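Local coordinates for protein tRNA(Phe) 7-((3-amino-3-carboxypropyl)-4-demethylwyosine(37)-N(4))-methyltransferase 1 (Pyrococcus horikoshii, PDB 2IT2) that probably transfers a methyl group from S-adenosyl-L-methionine to N-4 of a wybutosine precursor base in tRNA(Phe), a step in making wyosine derivatives, at residues Ile58-Met63 and Leu88-Lys93; Val82-Val87 and Val165-Leu170; Val155-Asn160 and Asn171-Ile176. All coordinates share one frame; numbering follows the deposited sequence.

How the contacts relate
All three contacts lie in the same end of the elongated chain, about 20 to 24 Å from its centre, and none is bridged by a hydrogen bond between its two segments. Contacts 1 and 3 are buried and set a helix against a strand of one antiparallel sheet. Contact 2 is only partly buried: it joins helix 84-91 to the start of helix 167-194, with the stem of an exposed glutamate at its rim. Helix 84-91 is shared by contacts 1 and 2, helix 167-194 by contacts 2 and 3. Ile91 reaches both Leu170 and Leu157, so the three contacts run into one another; the second subunit comes in beside contact 3 and touches Tyr169 of contact 2.

Contact 1 (Ile58-Met63 and Leu88-Lys93); sequences ISVMEM and LEAIKK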
ATOM      1  N   ILE B  58      -5.690 -14.319  -4.197  1.00 15.98           N
ATOM      2  CA  ILE B  58      -4.921 -14.618  -5.400  1.00 15.91           C
ATOM      3  C   ILE B  58      -5.978 -14.476  -6.476  1.00 14.64           C
ATOM      4  O   ILE B  58      -7.110 -14.939  -6.314  1.00 17.08           O
ATOM      5  CB  ILE B  58      -4.347 -16.058  -5.405  1.00 15.51           C
ATOM      6  CG1 ILE B  58      -3.321 -16.205  -4.274  1.00 16.28           C
ATOM      7  CG2 ILE B  58      -3.697 -16.363  -6.770  1.00 18.82           C
ATOM      8  CD1 ILE B  58      -2.879 -17.624  -4.015  1.00 21.68           C
ATOM      9  N   SER B  59      -5.630 -13.818  -7.568  1.00 15.91           N
ATOM     10  CA  SER B  59      -6.611 -13.618  -8.608  1.00 16.99           C
ATOM     11  C   SER B  59      -6.033 -13.683 -10.003  1.00 15.75           C
ATOM     12  O   SER B  59      -4.859 -13.417 -10.215  1.00 16.11           O
ATOM     13  CB  SER B  59      -7.265 -12.247  -8.429  1.00 20.55           C
ATOM     14  OG  SER B  59      -7.627 -11.993  -7.080  1.00 26.02           O
ATOM     15  N   VAL B  60      -6.875 -14.073 -10.947  1.00 16.32           N
ATOM     16  CA  VAL B  60      -6.508 -14.065 -12.348  1.00 16.22           C
ATOM     17  C   VAL B  60      -7.611 -13.174 -12.879  1.00 18.56           C
ATOM     18  O   VAL B  60      -8.788 -13.542 -12.848  1.00 18.81           O
ATOM     19  CB  VAL B  60      -6.601 -15.439 -13.010  1.00 16.09           C
ATOM     20  CG1 VAL B  60      -6.500 -15.267 -14.514  1.00 17.90           C
ATOM     21  CG2 VAL B  60      -5.471 -16.331 -12.517  1.00 17.67           C
HETATM   22  N   MSE B  61      -7.243 -11.986 -13.332  1.00 18.53           N
HETATM   23  CA  MSE B  61      -8.240 -11.049 -13.812  1.00 19.27           C
HETATM   24  C   MSE B  61      -7.783 -10.247 -15.014  1.00 19.58           C
HETATM   25  O   MSE B  61      -6.587 -10.084 -15.252  1.00 19.52           O
HETATM   26  CB  MSE B  61      -8.653 -10.114 -12.668  1.00 25.98           C
HETATM   27  CG  MSE B  61      -7.510  -9.374 -11.995  1.00 28.50           C
HETATM   28 SE   MSE B  61      -6.988  -7.774 -12.929  1.00 38.10          SE
HETATM   29  CE  MSE B  61      -7.978  -6.449 -11.946  1.00 35.41           C
ATOM     30  N   GLU B  62      -8.749  -9.778 -15.794  1.00 19.74           N
ATOM     31  CA  GLU B  62      -8.435  -8.976 -16.963  1.00 21.76           C
ATOM     32  C   GLU B  62      -8.957  -7.559 -16.804  1.00 24.30           C
ATOM     33  O   GLU B  62     -10.063  -7.336 -16.314  1.00 25.35           O
ATOM     34  CB  GLU B  62      -9.004  -9.603 -18.243  1.00 24.23           C
ATOM     35  CG  GLU B  62     -10.470  -9.968 -18.210  1.00 25.50           C
ATOM     36  CD  GLU B  62     -10.958 -10.528 -19.543  1.00 28.62           C
ATOM     37  OE1 GLU B  62     -10.279 -11.414 -20.115  1.00 27.13           O
ATOM     38  OE2 GLU B  62     -12.024 -10.087 -20.018  1.00 29.93           O
HETATM   39  N   MSE B  63      -8.137  -6.598 -17.208  1.00 24.16           N
HETATM   40  CA  MSE B  63      -8.499  -5.191 -17.116  1.00 26.20           C
HETATM   41  C   MSE B  63      -7.861  -4.441 -18.278  1.00 26.16           C
HETATM   42  O   MSE B  63      -6.858  -4.885 -18.829  1.00 25.24           O
HETATM   43  CB  MSE B  63      -8.031  -4.616 -15.774  1.00 29.36           C
HETATM   44  CG  MSE B  63      -6.533  -4.720 -15.505  1.00 32.90           C
HETATM   45 SE   MSE B  63      -6.080  -4.170 -13.702  1.00 41.93          SE
HETATM   46  CE  MSE B  63      -4.638  -5.396 -13.346  1.00 39.28           C
ATOM     47  N   LEU B  88      -5.052 -22.551 -14.398  1.00 22.25           N
ATOM     48  CA  LEU B  88      -5.176 -22.810 -15.827  1.00 22.97           C
ATOM     49  C   LEU B  88      -6.618 -22.693 -16.300  1.00 24.45           C
ATOM     50  O   LEU B  88      -6.881 -22.206 -17.401  1.00 24.84           O
ATOM     51  CB  LEU B  88      -4.640 -24.196 -16.150  1.00 24.89           C
ATOM     52  CG  LEU B  88      -3.144 -24.360 -15.888  1.00 26.81           C
ATOM     53  CD1 LEU B  88      -2.779 -25.835 -15.921  1.00 28.94           C
ATOM     54  CD2 LEU B  88      -2.363 -23.571 -16.923  1.00 28.56           C
ATOM     55  N   GLU B  89      -7.552 -23.157 -15.475  1.00 24.54           N
ATOM     56  CA  GLU B  89      -8.969 -23.076 -15.813  1.00 25.21           C
ATOM     57  C   GLU B  89      -9.419 -21.618 -15.938  1.00 25.31           C
ATOM     58  O   GLU B  89     -10.259 -21.295 -16.775  1.00 25.50           O
ATOM     59  CB  GLU B  89      -9.813 -23.767 -14.744  1.00 28.76           C
ATOM     60  CG  GLU B  89      -9.582 -25.256 -14.654  1.00 33.89           C
ATOM     61  CD  GLU B  89     -10.082 -25.992 -15.876  1.00 36.37           C
ATOM     62  OE1 GLU B  89      -9.510 -25.803 -16.973  1.00 38.17           O
ATOM     63  OE2 GLU B  89     -11.055 -26.762 -15.737  1.00 38.99           O
ATOM     64  N   ALA B  90      -8.874 -20.745 -15.093  1.00 23.39           N
ATOM     65  CA  ALA B  90      -9.226 -19.329 -15.138  1.00 22.50           C
ATOM     66  C   ALA B  90      -8.604 -18.702 -16.384  1.00 22.14           C
ATOM     67  O   ALA B  90      -9.258 -17.948 -17.099  1.00 23.31           O
ATOM     68  CB  ALA B  90      -8.722 -18.611 -13.871  1.00 22.11           C
ATOM     69  N   ILE B  91      -7.341 -19.031 -16.644  1.00 22.18           N
ATOM     70  CA  ILE B  91      -6.633 -18.500 -17.803  1.00 20.86           C
ATOM     71  C   ILE B  91      -7.343 -18.826 -19.111  1.00 21.52           C
ATOM     72  O   ILE B  91      -7.355 -18.016 -20.035  1.00 22.50           O
ATOM     73  CB  ILE B  91      -5.180 -19.036 -17.856  1.00 21.58           C
ATOM     74  CG1 ILE B  91      -4.342 -18.349 -16.775  1.00 20.62           C
ATOM     75  CG2 ILE B  91      -4.574 -18.801 -19.242  1.00 22.21           C
ATOM     76  CD1 ILE B  91      -2.937 -18.939 -16.605  1.00 19.87           C
ATOM     77  N   LYS B  92      -7.938 -20.012 -19.177  1.00 22.83           N
ATOM     78  CA  LYS B  92      -8.648 -20.451 -20.370  1.00 24.83           C
ATOM     79  C   LYS B  92      -9.812 -19.540 -20.751  1.00 24.88           C
ATOM     80  O   LYS B  92     -10.275 -19.575 -21.890  1.00 25.35           O
ATOM     81  CB  LYS B  92      -9.169 -21.873 -20.161  1.00 27.14           C
ATOM     82  CG  LYS B  92      -9.985 -22.416 -21.319  1.00 30.14           C
ATOM     83  CD  LYS B  92     -10.561 -23.773 -20.971  1.00 32.94           C
ATOM     84  CE  LYS B  92     -11.473 -24.269 -22.072  1.00 34.82           C
ATOM     85  NZ  LYS B  92     -12.055 -25.600 -21.747  1.00 36.21           N
ATOM     86  N   LYS B  93     -10.279 -18.727 -19.807  1.00 25.01           N
ATOM     87  CA  LYS B  93     -11.404 -17.814 -20.035  1.00 24.73           C
ATOM     88  C   LYS B  93     -11.001 -16.422 -20.526  1.00 24.91           C
ATOM     89  O   LYS B  93     -11.860 -15.592 -20.815  1.00 26.05           O
ATOM     90  CB  LYS B  93     -12.213 -17.662 -18.743  1.00 25.17           C
ATOM     91  CG  LYS B  93     -12.743 -18.966 -18.184  1.00 27.04           C
ATOM     92  CD  LYS B  93     -13.427 -18.752 -16.844  1.00 28.88           C
ATOM     93  CE  LYS B  93     -13.935 -20.067 -16.273  1.00 31.99           C
ATOM     94  NZ  LYS B  93     -14.566 -19.887 -14.938  1.00 33.85           N
TER
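Val60, on strand 48-63, turns its side chain toward Ala90 of helix 84-91, and this pair carries the contact. The closest approach is between the branch carbon and the methyl: Val60 CB lies 3.9 Å from Ala90 CB. The valine torsion explains the fit. With CG1 anti to the backbone N (chi1 168°) and CG2 anti to the carbonyl carbon, the two methyls spread to the sides of the line from Val60 CB to Ala90 CB; CG1 is 4.1 Å and CG2 4.2 Å from Ala90 CB. These three similar distances mean that the alanine methyl meets the whole fork of the valine, not one prong of it, and the two backbones come to 6.5 Å between the CA atoms of Val60 and Ala90.

Ile91 adds a looser touch from beside Ala90. Its CG1 is 4.4 Å from Val60 CG1, while the chain runs on extended (chi2 172°) so that CD1 goes past the valine to Leu170 and Leu157. Val60 in turn also packs on Leu99 and Trp78 of the adjoining strands, so it is enclosed by sheet and helix together.

Two residues further along the strand, Glu62 starts toward the same side but takes part differently. Its OE1 accepts hydrogen bonds from His94 ND1 and Arg95 N, with a weak third one from Ser96 N. Those donors lie just after Lys93 in the chain, so the carboxylate ties the chain there to the strand.

The chemistry thus divides along the strand: one small alkyl interface, joined purely by van der Waals contact, allows a close approach of helix and sheet, and Glu62 adds a polar tie beside it. The several donors on OE1 would probably stabilise its negative charge.

Contact 2 (Val82-Val87 and Val165-Leu170); sequences VSLYEV and VGEEYL
Glu167 meets Leu84 with its stem more closely than with its flat end: Glu167 CG is 4.1 Å from Leu84 CD2, the two side chains crossing at about a right angle. No aromatic ring lies between the segments. Tyr169 packs on Val155 of its own chain and on Val165 of the second subunit, and its OH bonds to Leu156 O of that subunit. The other flat group that matters is the Glu86 carboxylate, whose OE1 takes Ser83 N at 3.2 Å (N-H...O angle 151°) through its anti lone pair, away from OE2.

The centre of the contact is Leu84 against Leu170. Leu84 CD1 sits 3.3 Å from Leu170 CD2 and 3.4 Å from Leu170 CG, tighter than ordinary carbon contact. Leu84 also has chi2 at 31°, well away from a staggered value, so the modelled turn of its branched end about CB-CG is doubtful, as are the short distances that depend on it, although the meeting of the two leucines is not. One turn on, Val87 slides past Leu170 in the opposite direction, with Val87 CG1 4.0 Å from Leu170 CD1. Leu170 thus faces both Leu84 and Val87 and also packs on Leu88 and Ile91.

Both helices begin here, Ser83 and Gly166 holding the N-cap positions. At the first, Ser83 OG accepts a weak bond from Glu86 N (3.5 Å) while Glu86 OE1 takes Ser83 N in return. This capping box closes the start of helix 84-91 away from the interface, which is itself two helix N-termini packed through aliphatic side chains.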
ATOM      1  N   VAL B  82      -3.582 -21.967  -4.186  1.00 22.70           N
ATOM      2  CA  VAL B  82      -4.154 -22.582  -5.374  1.00 23.43           C
ATOM      3  C   VAL B  82      -3.287 -23.647  -6.035  1.00 24.25           C
ATOM      4  O   VAL B  82      -2.108 -23.811  -5.727  1.00 23.86           O
ATOM      5  CB  VAL B  82      -4.487 -21.499  -6.435  1.00 22.54           C
ATOM      6  CG1 VAL B  82      -5.458 -20.475  -5.859  1.00 23.24           C
ATOM      7  CG2 VAL B  82      -3.202 -20.814  -6.893  1.00 20.44           C
ATOM      8  N   SER B  83      -3.905 -24.380  -6.950  1.00 26.45           N
ATOM      9  CA  SER B  83      -3.203 -25.413  -7.693  1.00 27.76           C
ATOM     10  C   SER B  83      -3.078 -24.908  -9.116  1.00 27.82           C
ATOM     11  O   SER B  83      -3.843 -23.996  -9.522  1.00 28.14           O
ATOM     12  CB  SER B  83      -3.981 -26.719  -7.690  1.00 28.74           C
ATOM     13  OG  SER B  83      -5.294 -26.549  -8.206  1.00 31.43           O
ATOM     14  N   LEU B  84      -2.129 -25.480  -9.878  1.00 28.72           N
ATOM     15  CA  LEU B  84      -1.912 -25.052 -11.269  1.00 29.94           C
ATOM     16  C   LEU B  84      -3.196 -25.276 -12.064  1.00 30.10           C
ATOM     17  O   LEU B  84      -3.500 -24.485 -12.915  1.00 30.24           O
ATOM     18  CB  LEU B  84      -0.790 -25.837 -11.927  1.00 32.24           C
ATOM     19  CG  LEU B  84       0.021 -25.373 -13.132  1.00 33.94           C
ATOM     20  CD1 LEU B  84       0.168 -23.838 -13.152  1.00 35.35           C
ATOM     21  CD2 LEU B  84       1.375 -26.134 -13.063  1.00 35.24           C
ATOM     22  N   TYR B  85      -3.953 -26.339 -11.765  1.00 30.89           N
ATOM     23  CA  TYR B  85      -5.218 -26.657 -12.459  1.00 30.09           C
ATOM     24  C   TYR B  85      -6.216 -25.518 -12.368  1.00 28.73           C
ATOM     25  O   TYR B  85      -6.758 -25.077 -13.380  1.00 28.69           O
ATOM     26  CB  TYR B  85      -5.878 -27.929 -11.885  1.00 33.99           C
ATOM     27  CG  TYR B  85      -7.266 -28.165 -12.443  1.00 37.22           C
ATOM     28  CD1 TYR B  85      -7.445 -28.656 -13.737  1.00 38.69           C
ATOM     29  CD2 TYR B  85      -8.403 -27.887 -11.682  1.00 38.42           C
ATOM     30  CE1 TYR B  85      -8.719 -28.864 -14.260  1.00 39.89           C
ATOM     31  CE2 TYR B  85      -9.685 -28.092 -12.197  1.00 40.10           C
ATOM     32  CZ  TYR B  85      -9.833 -28.584 -13.486  1.00 40.28           C
ATOM     33  OH  TYR B  85     -11.090 -28.803 -14.005  1.00 41.82           O
ATOM     34  N   GLU B  86      -6.464 -25.063 -11.145  1.00 26.75           N
ATOM     35  CA  GLU B  86      -7.384 -23.964 -10.905  1.00 26.78           C
ATOM     36  C   GLU B  86      -6.991 -22.726 -11.714  1.00 24.91           C
ATOM     37  O   GLU B  86      -7.831 -22.099 -12.356  1.00 25.00           O
ATOM     38  CB  GLU B  86      -7.408 -23.605  -9.410  1.00 27.54           C
ATOM     39  CG  GLU B  86      -8.139 -24.603  -8.520  1.00 30.10           C
ATOM     40  CD  GLU B  86      -8.138 -24.207  -7.050  1.00 31.54           C
ATOM     41  OE1 GLU B  86      -7.043 -24.130  -6.449  1.00 32.27           O
ATOM     42  OE2 GLU B  86      -9.236 -23.976  -6.501  1.00 32.01           O
ATOM     43  N   VAL B  87      -5.709 -22.382 -11.683  1.00 23.15           N
ATOM     44  CA  VAL B  87      -5.239 -21.201 -12.387  1.00 21.41           C
ATOM     45  C   VAL B  87      -5.395 -21.373 -13.894  1.00 21.66           C
ATOM     46  O   VAL B  87      -5.840 -20.460 -14.586  1.00 20.12           O
ATOM     47  CB  VAL B  87      -3.767 -20.889 -12.002  1.00 20.84           C
ATOM     48  CG1 VAL B  87      -3.266 -19.685 -12.778  1.00 20.79           C
ATOM     49  CG2 VAL B  87      -3.674 -20.619 -10.493  1.00 20.04           C
ATOM     50  N   VAL B 165       2.790 -16.632 -21.227  1.00 17.22           N
ATOM     51  CA  VAL B 165       3.521 -17.603 -20.420  1.00 18.61           C
ATOM     52  C   VAL B 165       3.284 -19.095 -20.686  1.00 18.41           C
ATOM     53  O   VAL B 165       2.284 -19.502 -21.282  1.00 19.07           O
ATOM     54  CB  VAL B 165       3.279 -17.322 -18.904  1.00 17.34           C
ATOM     55  CG1 VAL B 165       3.540 -15.836 -18.595  1.00 19.39           C
ATOM     56  CG2 VAL B 165       1.857 -17.695 -18.512  1.00 20.33           C
ATOM     57  N   GLY B 166       4.233 -19.908 -20.235  1.00 16.64           N
ATOM     58  CA  GLY B 166       4.123 -21.345 -20.389  1.00 17.36           C
ATOM     59  C   GLY B 166       3.939 -22.001 -19.036  1.00 19.51           C
ATOM     60  O   GLY B 166       3.825 -21.316 -18.020  1.00 17.55           O
ATOM     61  N   GLU B 167       3.960 -23.326 -19.004  1.00 19.47           N
ATOM     62  CA  GLU B 167       3.743 -24.032 -17.754  1.00 20.59           C
ATOM     63  C   GLU B 167       4.834 -23.911 -16.713  1.00 19.61           C
ATOM     64  O   GLU B 167       4.538 -23.914 -15.524  1.00 18.53           O
ATOM     65  CB  GLU B 167       3.473 -25.504 -18.022  1.00 25.71           C
ATOM     66  CG  GLU B 167       3.019 -26.275 -16.798  1.00 29.78           C
ATOM     67  CD  GLU B 167       2.484 -27.643 -17.166  1.00 33.01           C
ATOM     68  OE1 GLU B 167       3.240 -28.439 -17.761  1.00 35.98           O
ATOM     69  OE2 GLU B 167       1.303 -27.921 -16.868  1.00 35.42           O
ATOM     70  N   GLU B 168       6.087 -23.823 -17.139  1.00 19.75           N
ATOM     71  CA  GLU B 168       7.160 -23.703 -16.169  1.00 20.18           C
ATOM     72  C   GLU B 168       7.093 -22.372 -15.424  1.00 18.84           C
ATOM     73  O   GLU B 168       7.169 -22.349 -14.195  1.00 16.94           O
ATOM     74  CB  GLU B 168       8.530 -23.845 -16.832  1.00 22.88           C
ATOM     75  CG  GLU B 168       9.666 -23.816 -15.831  1.00 28.65           C
ATOM     76  CD  GLU B 168       9.469 -24.831 -14.721  1.00 32.19           C
ATOM     77  OE1 GLU B 168       9.417 -26.041 -15.028  1.00 34.60           O
ATOM     78  OE2 GLU B 168       9.361 -24.421 -13.545  1.00 35.43           O
ATOM     79  N   TYR B 169       6.964 -21.265 -16.155  1.00 15.87           N
ATOM     80  CA  TYR B 169       6.881 -19.948 -15.527  1.00 15.90           C
ATOM     81  C   TYR B 169       5.622 -19.902 -14.678  1.00 15.55           C
ATOM     82  O   TYR B 169       5.669 -19.429 -13.546  1.00 14.63           O
ATOM     83  CB  TYR B 169       6.889 -18.837 -16.593  1.00 16.10           C
ATOM     84  CG  TYR B 169       6.876 -17.391 -16.077  1.00 15.19           C
ATOM     85  CD1 TYR B 169       7.506 -17.024 -14.883  1.00 16.13           C
ATOM     86  CD2 TYR B 169       6.258 -16.384 -16.815  1.00 19.67           C
ATOM     87  CE1 TYR B 169       7.516 -15.674 -14.442  1.00 15.37           C
ATOM     88  CE2 TYR B 169       6.261 -15.046 -16.388  1.00 19.08           C
ATOM     89  CZ  TYR B 169       6.889 -14.696 -15.201  1.00 17.96           C
ATOM     90  OH  TYR B 169       6.859 -13.370 -14.789  1.00 21.15           O
ATOM     91  N   LEU B 170       4.504 -20.413 -15.188  1.00 14.58           N
ATOM     92  CA  LEU B 170       3.270 -20.398 -14.407  1.00 16.17           C
ATOM     93  C   LEU B 170       3.450 -21.198 -13.110  1.00 17.53           C
ATOM     94  O   LEU B 170       2.942 -20.801 -12.059  1.00 17.65           O
ATOM     95  CB  LEU B 170       2.094 -20.950 -15.223  1.00 17.27           C
ATOM     96  CG  LEU B 170       0.724 -20.782 -14.543  1.00 20.36           C
ATOM     97  CD1 LEU B 170       0.435 -19.300 -14.336  1.00 21.57           C
ATOM     98  CD2 LEU B 170      -0.359 -21.407 -15.394  1.00 20.49           C
TER

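Contact 3 (Val155-Asn160 and Asn171-Ile176); sequences VLLGEN and NKIVEI
A classic beta bulge, formed by Leu157 and Gly158 facing Leu99 together, belongs to the strand that meets Ile173 here. The bulge interrupts the extended backbone, Leu157 having phi/psi of -103/-22°, and Leu157 approaches the helix only with the end of its side chain: its CD2 is 4.4 Å from Ile173 CD1.

The closer touch comes from Val155, two residues earlier. Val155 CG1 and Ile173 CD1 meet tip to tip at 3.5 Å, each side chain reaching toward the other from its own backbone. Ile173 spans the gap because CG1 stands anti to the carbonyl carbon and the chain then runs on extended (chi2 167°), carrying CD1 out to the strand. Val155 answers with the methyl anti to its backbone N. The single CD1 methyl therefore serves both strand residues, while the backbones stay well apart: the nearest CA atoms, of Val155 and Ile173, are 8.1 Å from each other. All three side chains are buried.

Alongside, in the same sheet, strand 98-112 pairs antiparallel with strand 153-159, and its Phe101 packs on both Leu157 and Ile173. Helix 84-91 closes in through Ile91 on Leu157 and Val87 on Val174. From the second subunit, Tyr169 packs on Val155 and Ile173 of that subunit packs on Leu156, placing this strand between its own helix 167-194 and the partner's.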
ATOM      1  N   VAL B 155       1.844 -10.091 -12.013  1.00 15.27           N
ATOM      2  CA  VAL B 155       2.476 -10.692 -13.183  1.00 16.48           C
ATOM      3  C   VAL B 155       1.538 -10.679 -14.389  1.00 14.88           C
ATOM      4  O   VAL B 155       0.393 -11.138 -14.323  1.00 15.02           O
ATOM      5  CB  VAL B 155       2.904 -12.145 -12.906  1.00 16.22           C
ATOM      6  CG1 VAL B 155       3.438 -12.772 -14.182  1.00 17.19           C
ATOM      7  CG2 VAL B 155       3.961 -12.178 -11.805  1.00 19.53           C
ATOM      8  N   LEU B 156       2.036 -10.143 -15.494  1.00 15.60           N
ATOM      9  CA  LEU B 156       1.273 -10.071 -16.734  1.00 15.49           C
ATOM     10  C   LEU B 156       1.266 -11.458 -17.375  1.00 16.26           C
ATOM     11  O   LEU B 156       2.323 -12.035 -17.612  1.00 16.51           O
ATOM     12  CB  LEU B 156       1.927  -9.067 -17.674  1.00 16.42           C
ATOM     13  CG  LEU B 156       1.262  -8.834 -19.030  1.00 17.50           C
ATOM     14  CD1 LEU B 156      -0.109  -8.189 -18.884  1.00 18.57           C
ATOM     15  CD2 LEU B 156       2.188  -7.944 -19.835  1.00 17.40           C
ATOM     16  N   LEU B 157       0.081 -11.991 -17.655  1.00 16.77           N
ATOM     17  CA  LEU B 157      -0.033 -13.328 -18.246  1.00 15.38           C
ATOM     18  C   LEU B 157      -0.345 -13.307 -19.739  1.00 16.07           C
ATOM     19  O   LEU B 157      -0.071 -14.273 -20.452  1.00 16.28           O
ATOM     20  CB  LEU B 157      -1.126 -14.134 -17.525  1.00 14.95           C
ATOM     21  CG  LEU B 157      -0.959 -14.386 -16.022  1.00 14.72           C
ATOM     22  CD1 LEU B 157      -2.166 -15.162 -15.486  1.00 18.52           C
ATOM     23  CD2 LEU B 157       0.345 -15.155 -15.776  1.00 16.24           C
ATOM     24  N   GLY B 158      -0.908 -12.205 -20.212  1.00 15.77           N
ATOM     25  CA  GLY B 158      -1.258 -12.120 -21.617  1.00 17.00           C
ATOM     26  C   GLY B 158      -2.015 -10.844 -21.898  1.00 18.20           C
ATOM     27  O   GLY B 158      -2.214 -10.039 -20.998  1.00 16.96           O
ATOM     28  N   GLU B 159      -2.427 -10.666 -23.149  1.00 20.22           N
ATOM     29  CA  GLU B 159      -3.167  -9.476 -23.563  1.00 22.36           C
ATOM     30  C   GLU B 159      -4.092  -9.770 -24.738  1.00 23.71           C
ATOM     31  O   GLU B 159      -3.691 -10.403 -25.717  1.00 23.39           O
ATOM     32  CB  GLU B 159      -2.204  -8.355 -23.961  1.00 24.53           C
ATOM     33  CG  GLU B 159      -1.217  -7.964 -22.883  1.00 29.75           C
ATOM     34  CD  GLU B 159      -0.432  -6.715 -23.228  1.00 31.83           C
ATOM     35  OE1 GLU B 159       0.021  -6.587 -24.389  1.00 34.65           O
ATOM     36  OE2 GLU B 159      -0.255  -5.859 -22.337  1.00 34.79           O
ATOM     37  N   ASN B 160      -5.326  -9.294 -24.623  1.00 23.81           N
ATOM     38  CA  ASN B 160      -6.351  -9.467 -25.646  1.00 25.99           C
ATOM     39  C   ASN B 160      -6.495 -10.882 -26.207  1.00 25.01           C
ATOM     40  O   ASN B 160      -6.600 -11.071 -27.420  1.00 25.97           O
ATOM     41  CB  ASN B 160      -6.105  -8.482 -26.789  1.00 28.41           C
ATOM     42  CG  ASN B 160      -6.266  -7.035 -26.355  1.00 29.90           C
ATOM     43  OD1 ASN B 160      -7.288  -6.651 -25.777  1.00 31.39           O
ATOM     44  ND2 ASN B 160      -5.257  -6.222 -26.640  1.00 32.15           N
ATOM     45  N   ASN B 171       4.192 -22.303 -13.170  1.00 17.57           N
ATOM     46  CA  ASN B 171       4.439 -23.106 -11.972  1.00 18.19           C
ATOM     47  C   ASN B 171       5.242 -22.328 -10.924  1.00 17.72           C
ATOM     48  O   ASN B 171       4.961 -22.424  -9.727  1.00 18.36           O
ATOM     49  CB  ASN B 171       5.190 -24.385 -12.322  1.00 22.31           C
ATOM     50  CG  ASN B 171       5.495 -25.216 -11.103  1.00 25.81           C
ATOM     51  OD1 ASN B 171       6.656 -25.514 -10.820  1.00 30.69           O
ATOM     52  ND2 ASN B 171       4.457 -25.604 -10.375  1.00 28.73           N
ATOM     53  N   LYS B 172       6.238 -21.567 -11.370  1.00 16.00           N
ATOM     54  CA  LYS B 172       7.045 -20.760 -10.455  1.00 16.79           C
ATOM     55  C   LYS B 172       6.195 -19.637  -9.846  1.00 16.73           C
ATOM     56  O   LYS B 172       6.316 -19.348  -8.658  1.00 16.51           O
ATOM     57  CB  LYS B 172       8.255 -20.155 -11.181  1.00 18.23           C
ATOM     58  CG  LYS B 172       9.232 -21.170 -11.757  1.00 22.25           C
ATOM     59  CD  LYS B 172       9.858 -22.017 -10.666  1.00 25.27           C
ATOM     60  CE  LYS B 172      10.853 -23.003 -11.242  1.00 28.47           C
ATOM     61  NZ  LYS B 172      11.412 -23.874 -10.175  1.00 30.87           N
ATOM     62  N   ILE B 173       5.330 -19.009 -10.641  1.00 16.33           N
ATOM     63  CA  ILE B 173       4.472 -17.934 -10.143  1.00 17.36           C
ATOM     64  C   ILE B 173       3.506 -18.467  -9.082  1.00 16.67           C
ATOM     65  O   ILE B 173       3.293 -17.825  -8.041  1.00 15.19           O
ATOM     66  CB  ILE B 173       3.661 -17.302 -11.301  1.00 19.14           C
ATOM     67  CG1 ILE B 173       4.613 -16.583 -12.254  1.00 19.79           C
ATOM     68  CG2 ILE B 173       2.577 -16.369 -10.760  1.00 20.99           C
ATOM     69  CD1 ILE B 173       3.973 -16.186 -13.577  1.00 22.56           C
ATOM     70  N   VAL B 174       2.912 -19.629  -9.343  1.00 16.31           N
ATOM     71  CA  VAL B 174       1.980 -20.222  -8.387  1.00 17.28           C
ATOM     72  C   VAL B 174       2.683 -20.596  -7.083  1.00 17.77           C
ATOM     73  O   VAL B 174       2.111 -20.443  -6.002  1.00 17.47           O
ATOM     74  CB  VAL B 174       1.290 -21.469  -8.984  1.00 17.85           C
ATOM     75  CG1 VAL B 174       0.606 -22.294  -7.892  1.00 19.67           C
ATOM     76  CG2 VAL B 174       0.262 -21.035 -10.002  1.00 18.42           C
ATOM     77  N   GLU B 175       3.922 -21.073  -7.186  1.00 18.28           N
ATOM     78  CA  GLU B 175       4.711 -21.444  -6.014  1.00 18.87           C
ATOM     79  C   GLU B 175       4.916 -20.231  -5.109  1.00 18.15           C
ATOM     80  O   GLU B 175       4.662 -20.295  -3.907  1.00 18.21           O
ATOM     81  CB  GLU B 175       6.070 -21.972  -6.465  1.00 22.12           C
ATOM     82  CG  GLU B 175       6.963 -22.534  -5.388  1.00 29.19           C
ATOM     83  CD  GLU B 175       8.350 -22.828  -5.933  1.00 31.47           C
ATOM     84  OE1 GLU B 175       8.450 -23.280  -7.097  1.00 34.31           O
ATOM     85  OE2 GLU B 175       9.340 -22.612  -5.203  1.00 34.21           O
ATOM     86  N   ILE B 176       5.387 -19.130  -5.684  1.00 15.77           N
ATOM     87  CA  ILE B 176       5.619 -17.915  -4.908  1.00 16.67           C
ATOM     88  C   ILE B 176       4.297 -17.391  -4.361  1.00 16.57           C
ATOM     89  O   ILE B 176       4.214 -16.980  -3.207  1.00 17.11           O
ATOM     90  CB  ILE B 176       6.297 -16.831  -5.782  1.00 19.02           C
ATOM     91  CG1 ILE B 176       7.679 -17.329  -6.219  1.00 22.35           C
ATOM     92  CG2 ILE B 176       6.409 -15.508  -5.016  1.00 20.66           C
ATOM     93  CD1 ILE B 176       8.673 -17.476  -5.080  1.00 24.61           C
TER